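Local atomic coordinates of glutamate--tRNA ligase, cytoplasmic (Saccharomyces cerevisiae, PDB entry 2HRA), a protein that activates glutamate with ATP and transfers it to tRNA(Glu) and, through its N-terminal GST-like domain, the part in this structure, binds the cofactor Arc1p. Residues A35-A47 and V73-F85. Sequence-based numbering, arbitrary orientation.
Sequences AELIAARIVNALA and VFNKITSKFAAIF
Val43 sets CG1 opposite its backbone N (chi1 170°), which drops this methyl onto one face of Phe81: CG1 lies 3.9 Å from the ring centroid, 16° off the normal, a CH-pi contact. The other methyl, Val43 CG2, crosses to Phe85 CE1 at 3.5 Å. Ile84, extended at chi2, carries its CD1 to 3.3 Å from Val43 CA, tighter than usual van der Waals contact, while its CG2 meets Ile42 CG2 and Leu46 CD1. An alanine in place of Phe81 would probably leave Val43 CG1 without its aromatic platform and open a gap beside that valine. Two ring edges point at carbonyls of helix 35-46: Phe85 CZ is 3.5 Å from Ala39 O, and Phe74 CE1 is 3.6 Å from Ala35 O. Between them the small Ala39 CB touches Phe74, Ile77 and Phe85. At the start of helix 73-80 the bent Glu36 side chain lays CG against Val73 CG1, and its OE2 accepts from a water (2.8 Å) that in turn accepts from Phe74 N, consistent with helix N-terminal polarity favouring the carboxylate. The helix segments run nearly parallel, 15° apart: helix 34-46 is the crossover between the parallel strands 21-26 and 51-56, and helix 73-80 packs beside it in the thioredoxin-like N-terminal part of the GST-like fold. Leu37, Ala40 and Val73 touch strand 21-26, Phe74 reaches helices 90-104 and 137-148, and Ile42 also packs on helix 137-148.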
ATOM      1  N   ALA A  35       1.574  -0.483   1.135  1.00 27.55           N
ATOM      2  CA  ALA A  35       0.222  -0.212   1.585  1.00 27.78           C
ATOM      3  C   ALA A  35       0.220   0.515   2.925  1.00 27.97           C
ATOM      4  O   ALA A  35      -0.523   1.473   3.124  1.00 28.78           O
ATOM      5  CB  ALA A  35      -0.561  -1.489   1.691  1.00 27.57           C
ATOM      6  N   GLU A  36       1.078   0.023   3.817  1.00 27.91           N
ATOM      7  CA  GLU A  36       1.273   0.512   5.163  1.00 27.64           C
ATOM      8  C   GLU A  36       1.830   1.897   5.106  1.00 27.23           C
ATOM      9  O   GLU A  36       1.335   2.787   5.790  1.00 27.80           O
ATOM     10  CB  GLU A  36       2.237  -0.400   5.940  1.00 27.68           C
ATOM     11  CG  GLU A  36       1.667  -1.790   6.295  1.00 28.36           C
ATOM     12  CD  GLU A  36       1.778  -2.842   5.135  1.00 32.07           C
ATOM     13  OE1 GLU A  36       2.208  -2.509   4.025  1.00 28.37           O
ATOM     14  OE2 GLU A  36       1.438  -4.026   5.358  1.00 37.30           O
ATOM     15  N   LEU A  37       2.855   2.100   4.290  1.00 26.99           N
ATOM     16  CA  LEU A  37       3.429   3.426   4.127  1.00 27.28           C
ATOM     17  C   LEU A  37       2.421   4.436   3.582  1.00 26.87           C
ATOM     18  O   LEU A  37       2.398   5.577   4.045  1.00 26.50           O
ATOM     19  CB  LEU A  37       4.678   3.393   3.242  1.00 27.48           C
ATOM     20  CG  LEU A  37       5.354   4.723   2.852  1.00 28.71           C
ATOM     21  CD1 LEU A  37       6.031   5.448   4.002  1.00 27.04           C
ATOM     22  CD2 LEU A  37       6.378   4.415   1.758  1.00 30.54           C
ATOM     23  N   ILE A  38       1.610   4.043   2.596  1.00 26.54           N
ATOM     24  CA  ILE A  38       0.654   4.982   1.984  1.00 26.40           C
ATOM     25  C   ILE A  38      -0.450   5.336   3.012  1.00 25.20           C
ATOM     26  O   ILE A  38      -0.845   6.509   3.192  1.00 26.40           O
ATOM     27  CB  ILE A  38       0.105   4.402   0.605  1.00 26.59           C
ATOM     28  CG1 ILE A  38       1.225   4.351  -0.440  1.00 27.52           C
ATOM     29  CG2 ILE A  38      -0.982   5.274   0.004  1.00 26.05           C
ATOM     30  CD1 ILE A  38       0.884   3.558  -1.710  1.00 26.01           C
ATOM     31  N   ALA A  39      -0.890   4.331   3.755  1.00 25.13           N
ATOM     32  CA  ALA A  39      -1.856   4.535   4.835  1.00 24.75           C
ATOM     33  C   ALA A  39      -1.407   5.643   5.785  1.00 25.28           C
ATOM     34  O   ALA A  39      -2.217   6.480   6.207  1.00 25.47           O
ATOM     35  CB  ALA A  39      -2.084   3.226   5.592  1.00 23.49           C
ATOM     36  N   ALA A  40      -0.121   5.587   6.163  1.00 25.96           N
ATOM     37  CA  ALA A  40       0.503   6.537   7.074  1.00 26.00           C
ATOM     38  C   ALA A  40       0.606   7.888   6.420  1.00 25.83           C
ATOM     39  O   ALA A  40       0.382   8.887   7.050  1.00 25.88           O
ATOM     40  CB  ALA A  40       1.901   6.040   7.503  1.00 25.88           C
ATOM     41  N   ARG A  41       0.920   7.928   5.131  1.00 25.98           N
ATOM     42  CA  ARG A  41       0.936   9.200   4.416  1.00 25.52           C
ATOM     43  C   ARG A  41      -0.432   9.856   4.363  1.00 25.37           C
ATOM     44  O   ARG A  41      -0.542  11.085   4.480  1.00 24.22           O
ATOM     45  CB  ARG A  41       1.532   9.019   3.022  1.00 25.44           C
ATOM     46  CG  ARG A  41       2.998   8.650   3.109  1.00 27.13           C
ATOM     47  CD  ARG A  41       3.539   7.971   1.862  1.00 28.61           C
ATOM     48  NE  ARG A  41       3.503   8.803   0.654  1.00 29.13           N
ATOM     49  CZ  ARG A  41       4.435   9.689   0.272  1.00 31.09           C
ATOM     50  NH1 ARG A  41       5.512   9.978   1.014  1.00 30.58           N
ATOM     51  NH2 ARG A  41       4.260  10.350  -0.857  1.00 30.77           N
ATOM     52  N   ILE A  42      -1.478   9.041   4.211  1.00 25.00           N
ATOM     53  CA  ILE A  42      -2.841   9.549   4.218  1.00 25.09           C
ATOM     54  C   ILE A  42      -3.178  10.124   5.590  1.00 24.81           C
ATOM     55  O   ILE A  42      -3.700  11.230   5.719  1.00 25.28           O
ATOM     56  CB  ILE A  42      -3.857   8.437   3.792  1.00 24.79           C
ATOM     57  CG1 ILE A  42      -3.599   8.049   2.324  1.00 24.79           C
ATOM     58  CG2 ILE A  42      -5.331   8.944   4.033  1.00 24.97           C
ATOM     59  CD1 ILE A  42      -4.215   6.674   1.860  1.00 23.83           C
ATOM     60  N   VAL A  43      -2.849   9.371   6.629  1.00 24.91           N
ATOM     61  CA  VAL A  43      -3.099   9.808   7.993  1.00 23.87           C
ATOM     62  C   VAL A  43      -2.410  11.159   8.295  1.00 24.26           C
ATOM     63  O   VAL A  43      -3.054  12.127   8.769  1.00 23.44           O
ATOM     64  CB  VAL A  43      -2.633   8.735   8.994  1.00 24.04           C
ATOM     65  CG1 VAL A  43      -2.651   9.280  10.420  1.00 22.32           C
ATOM     66  CG2 VAL A  43      -3.492   7.488   8.881  1.00 23.90           C
ATOM     67  N   ASN A  44      -1.118  11.259   8.000  1.00 24.48           N
ATOM     68  CA  ASN A  44      -0.402  12.514   8.293  1.00 24.54           C
ATOM     69  C   ASN A  44      -0.815  13.672   7.391  1.00 24.95           C
ATOM     70  O   ASN A  44      -0.699  14.826   7.801  1.00 25.22           O
ATOM     71  CB  ASN A  44       1.108  12.340   8.215  1.00 25.03           C
ATOM     72  CG  ASN A  44       1.679  11.481   9.338  1.00 25.75           C
ATOM     73  OD1 ASN A  44       1.222  11.484  10.487  1.00 25.36           O
ATOM     74  ND2 ASN A  44       2.716  10.775   9.012  1.00 25.53           N
ATOM     75  N   ALA A  45      -1.271  13.368   6.166  1.00 24.67           N
ATOM     76  CA  ALA A  45      -1.838  14.378   5.281  1.00 25.17           C
ATOM     77  C   ALA A  45      -3.041  15.075   5.899  1.00 24.94           C
ATOM     78  O   ALA A  45      -3.184  16.277   5.759  1.00 24.38           O
ATOM     79  CB  ALA A  45      -2.235  13.785   3.955  1.00 23.57           C
ATOM     80  N   LEU A  46      -3.900  14.293   6.565  1.00 25.85           N
ATOM     81  CA  LEU A  46      -5.136  14.793   7.187  1.00 25.90           C
ATOM     82  C   LEU A  46      -5.057  15.067   8.674  1.00 26.02           C
ATOM     83  O   LEU A  46      -5.963  15.658   9.239  1.00 23.58           O
ATOM     84  CB  LEU A  46      -6.259  13.777   6.975  1.00 26.51           C
ATOM     85  CG  LEU A  46      -6.574  13.419   5.539  1.00 27.31           C
ATOM     86  CD1 LEU A  46      -7.682  12.398   5.538  1.00 26.05           C
ATOM     87  CD2 LEU A  46      -6.970  14.691   4.782  1.00 29.07           C
ATOM     88  N   ALA A  47      -3.977  14.638   9.307  1.00 25.90           N
ATOM     89  CA  ALA A  47      -3.825  14.819  10.736  1.00 26.37           C
ATOM     90  C   ALA A  47      -2.329  14.801  11.014  1.00 26.47           C
ATOM     91  O   ALA A  47      -1.788  13.768  11.408  1.00 26.91           O
ATOM     92  CB  ALA A  47      -4.537  13.713  11.482  1.00 26.40           C
ATOM     93  N   VAL A  73      -0.226  -5.419  10.331  1.00 31.66           N
ATOM     94  CA  VAL A  73       0.161  -4.006  10.496  1.00 30.44           C
ATOM     95  C   VAL A  73      -0.799  -3.031   9.773  1.00 29.89           C
ATOM     96  O   VAL A  73      -1.244  -2.034  10.368  1.00 29.61           O
ATOM     97  CB  VAL A  73       1.625  -3.750  10.021  1.00 30.16           C
ATOM     98  CG1 VAL A  73       1.932  -2.255  10.018  1.00 30.38           C
ATOM     99  CG2 VAL A  73       2.650  -4.517  10.904  1.00 30.33           C
ATOM    100  N   PHE A  74      -1.110  -3.307   8.507  1.00 28.69           N
ATOM    101  CA  PHE A  74      -2.033  -2.475   7.743  1.00 28.41           C
ATOM    102  C   PHE A  74      -3.306  -2.249   8.537  1.00 28.75           C
ATOM    103  O   PHE A  74      -3.713  -1.096   8.785  1.00 29.35           O
ATOM    104  CB  PHE A  74      -2.397  -3.099   6.403  1.00 27.94           C
ATOM    105  CG  PHE A  74      -3.245  -2.198   5.536  1.00 27.20           C
ATOM    106  CD1 PHE A  74      -2.694  -1.077   4.937  1.00 25.43           C
ATOM    107  CD2 PHE A  74      -4.587  -2.473   5.324  1.00 26.62           C
ATOM    108  CE1 PHE A  74      -3.475  -0.231   4.143  1.00 27.00           C
ATOM    109  CE2 PHE A  74      -5.362  -1.646   4.522  1.00 29.94           C
ATOM    110  CZ  PHE A  74      -4.802  -0.525   3.926  1.00 27.47           C
ATOM    111  N   ASN A  75      -3.946  -3.345   8.936  1.00 28.69           N
ATOM    112  CA  ASN A  75      -5.214  -3.236   9.631  1.00 28.77           C
ATOM    113  C   ASN A  75      -5.112  -2.518  10.972  1.00 28.71           C
ATOM    114  O   ASN A  75      -6.082  -1.900  11.432  1.00 27.31           O
ATOM    115  CB  ASN A  75      -5.821  -4.606   9.840  1.00 29.49           C
ATOM    116  CG  ASN A  75      -6.458  -5.159   8.583  1.00 31.91           C
ATOM    117  OD1 ASN A  75      -7.159  -4.452   7.853  1.00 35.50           O
ATOM    118  ND2 ASN A  75      -6.238  -6.444   8.336  1.00 36.44           N
ATOM    119  N   LYS A  76      -3.958  -2.637  11.614  1.00 28.59           N
ATOM    120  CA  LYS A  76      -3.726  -1.930  12.842  1.00 28.62           C
ATOM    121  C   LYS A  76      -3.652  -0.423  12.588  1.00 28.12           C
ATOM    122  O   LYS A  76      -4.159   0.340  13.380  1.00 27.43           O
ATOM    123  CB  LYS A  76      -2.480  -2.470  13.553  1.00 29.00           C
ATOM    124  CG  LYS A  76      -2.677  -3.881  14.105  1.00 31.20           C
ATOM    125  CD  LYS A  76      -1.505  -4.362  14.936  1.00 31.56           C
ATOM    126  CE  LYS A  76      -1.928  -5.435  15.935  1.00 32.34           C
ATOM    127  NZ  LYS A  76      -2.177  -6.766  15.323  1.00 29.07           N
ATOM    128  N   ILE A  77      -3.073   0.014  11.472  1.00 27.21           N
ATOM    129  CA  ILE A  77      -3.025   1.462  11.187  1.00 27.15           C
ATOM    130  C   ILE A  77      -4.450   1.994  10.987  1.00 27.51           C
ATOM    131  O   ILE A  77      -4.881   3.026  11.528  1.00 26.99           O
ATOM    132  CB  ILE A  77      -2.192   1.738   9.929  1.00 27.39           C
ATOM    133  CG1 ILE A  77      -0.748   1.260  10.128  1.00 26.93           C
ATOM    134  CG2 ILE A  77      -2.243   3.242   9.552  1.00 27.59           C
ATOM    135  CD1 ILE A  77       0.027   1.167   8.824  1.00 23.00           C
ATOM    136  N   THR A  78      -5.180   1.186  10.250  1.00 27.57           N
ATOM    137  CA  THR A  78      -6.497   1.448   9.738  1.00 28.07           C
ATOM    138  C   THR A  78      -7.532   1.560  10.869  1.00 28.77           C
ATOM    139  O   THR A  78      -8.377   2.434  10.831  1.00 28.57           O
ATOM    140  CB  THR A  78      -6.801   0.320   8.756  1.00 29.09           C
ATOM    141  OG1 THR A  78      -6.509   0.777   7.414  1.00 29.89           O
ATOM    142  CG2 THR A  78      -8.157  -0.260   8.952  1.00 29.04           C
ATOM    143  N   SER A  79      -7.412   0.685  11.860  1.00 28.77           N
ATOM    144  CA  SER A  79      -8.313   0.630  13.004  1.00 30.41           C
ATOM    145  C   SER A  79      -7.930   1.650  14.077  1.00 30.88           C
ATOM    146  O   SER A  79      -8.799   2.206  14.780  1.00 30.93           O
ATOM    147  CB  SER A  79      -8.295  -0.792  13.568  1.00 30.93           C
ATOM    148  OG  SER A  79      -8.925  -0.823  14.828  1.00 32.28           O
ATOM    149  N   LYS A  80      -6.629   1.895  14.201  1.00 31.38           N
ATOM    150  CA  LYS A  80      -6.105   2.916  15.105  1.00 32.40           C
ATOM    151  C   LYS A  80      -6.526   4.291  14.623  1.00 32.62           C
ATOM    152  O   LYS A  80      -6.887   5.154  15.435  1.00 33.43           O
ATOM    153  CB  LYS A  80      -4.585   2.856  15.136  1.00 32.61           C
ATOM    154  CG  LYS A  80      -3.925   3.535  16.311  1.00 35.15           C
ATOM    155  CD  LYS A  80      -2.419   3.609  16.048  1.00 38.35           C
ATOM    156  CE  LYS A  80      -1.590   3.404  17.278  1.00 40.31           C
ATOM    157  NZ  LYS A  80      -1.633   4.591  18.179  1.00 43.87           N
ATOM    158  N   PHE A  81      -6.455   4.507  13.313  1.00 32.48           N
ATOM    159  CA  PHE A  81      -6.828   5.806  12.757  1.00 32.85           C
ATOM    160  C   PHE A  81      -8.178   5.729  12.063  1.00 33.36           C
ATOM    161  O   PHE A  81      -8.337   6.159  10.924  1.00 33.10           O
ATOM    162  CB  PHE A  81      -5.710   6.329  11.859  1.00 32.99           C
ATOM    163  CG  PHE A  81      -4.431   6.571  12.606  1.00 31.94           C
ATOM    164  CD1 PHE A  81      -3.397   5.662  12.561  1.00 32.28           C
ATOM    165  CD2 PHE A  81      -4.297   7.692  13.417  1.00 33.97           C
ATOM    166  CE1 PHE A  81      -2.241   5.875  13.266  1.00 32.04           C
ATOM    167  CE2 PHE A  81      -3.148   7.906  14.127  1.00 32.44           C
ATOM    168  CZ  PHE A  81      -2.118   6.993  14.057  1.00 32.41           C
ATOM    169  N   ALA A  82      -9.164   5.208  12.796  1.00 33.57           N
ATOM    170  CA  ALA A  82     -10.488   4.941  12.227  1.00 34.09           C
ATOM    171  C   ALA A  82     -11.210   6.215  11.787  1.00 33.91           C
ATOM    172  O   ALA A  82     -11.992   6.183  10.836  1.00 34.75           O
ATOM    173  CB  ALA A  82     -11.337   4.164  13.222  1.00 34.69           C
ATOM    174  N   ALA A  83     -10.908   7.328  12.457  1.00 33.02           N
ATOM    175  CA  ALA A  83     -11.408   8.650  12.084  1.00 32.89           C
ATOM    176  C   ALA A  83     -11.052   9.040  10.666  1.00 32.65           C
ATOM    177  O   ALA A  83     -11.849   9.694   9.997  1.00 32.79           O
ATOM    178  CB  ALA A  83     -10.878   9.722  13.058  1.00 32.78           C
ATOM    179  N   ILE A  84      -9.857   8.649  10.219  1.00 32.34           N
ATOM    180  CA  ILE A  84      -9.408   8.901   8.855  1.00 32.75           C
ATOM    181  C   ILE A  84      -9.962   7.871   7.861  1.00 32.70           C
ATOM    182  O   ILE A  84     -10.477   8.238   6.803  1.00 31.11           O
ATOM    183  CB  ILE A  84      -7.847   8.964   8.789  1.00 32.83           C
ATOM    184  CG1 ILE A  84      -7.399  10.209   9.600  1.00 34.98           C
ATOM    185  CG2 ILE A  84      -7.328   8.952   7.303  1.00 30.86           C
ATOM    186  CD1 ILE A  84      -5.958  10.605   9.403  1.00 38.17           C
ATOM    187  N   PHE A  85      -9.831   6.595   8.209  1.00 32.95           N
ATOM    188  CA  PHE A  85     -10.326   5.508   7.363  1.00 33.44           C
ATOM    189  C   PHE A  85     -11.777   5.241   7.732  1.00 34.28           C
ATOM    190  O   PHE A  85     -12.088   4.273   8.407  1.00 34.66           O
ATOM    191  CB  PHE A  85      -9.418   4.286   7.519  1.00 32.78           C
ATOM    192  CG  PHE A  85      -8.022   4.558   7.077  1.00 32.49           C
ATOM    193  CD1 PHE A  85      -7.018   4.814   8.007  1.00 31.47           C
ATOM    194  CD2 PHE A  85      -7.736   4.675   5.726  1.00 31.20           C
ATOM    195  CE1 PHE A  85      -5.732   5.131   7.580  1.00 32.09           C
ATOM    196  CE2 PHE A  85      -6.464   4.986   5.296  1.00 32.63           C
ATOM    197  CZ  PHE A  85      -5.454   5.223   6.237  1.00 31.82           C
TER
HETATM  198  O   HOH W   1      -0.163  -5.534   7.073  1.00 34.86           O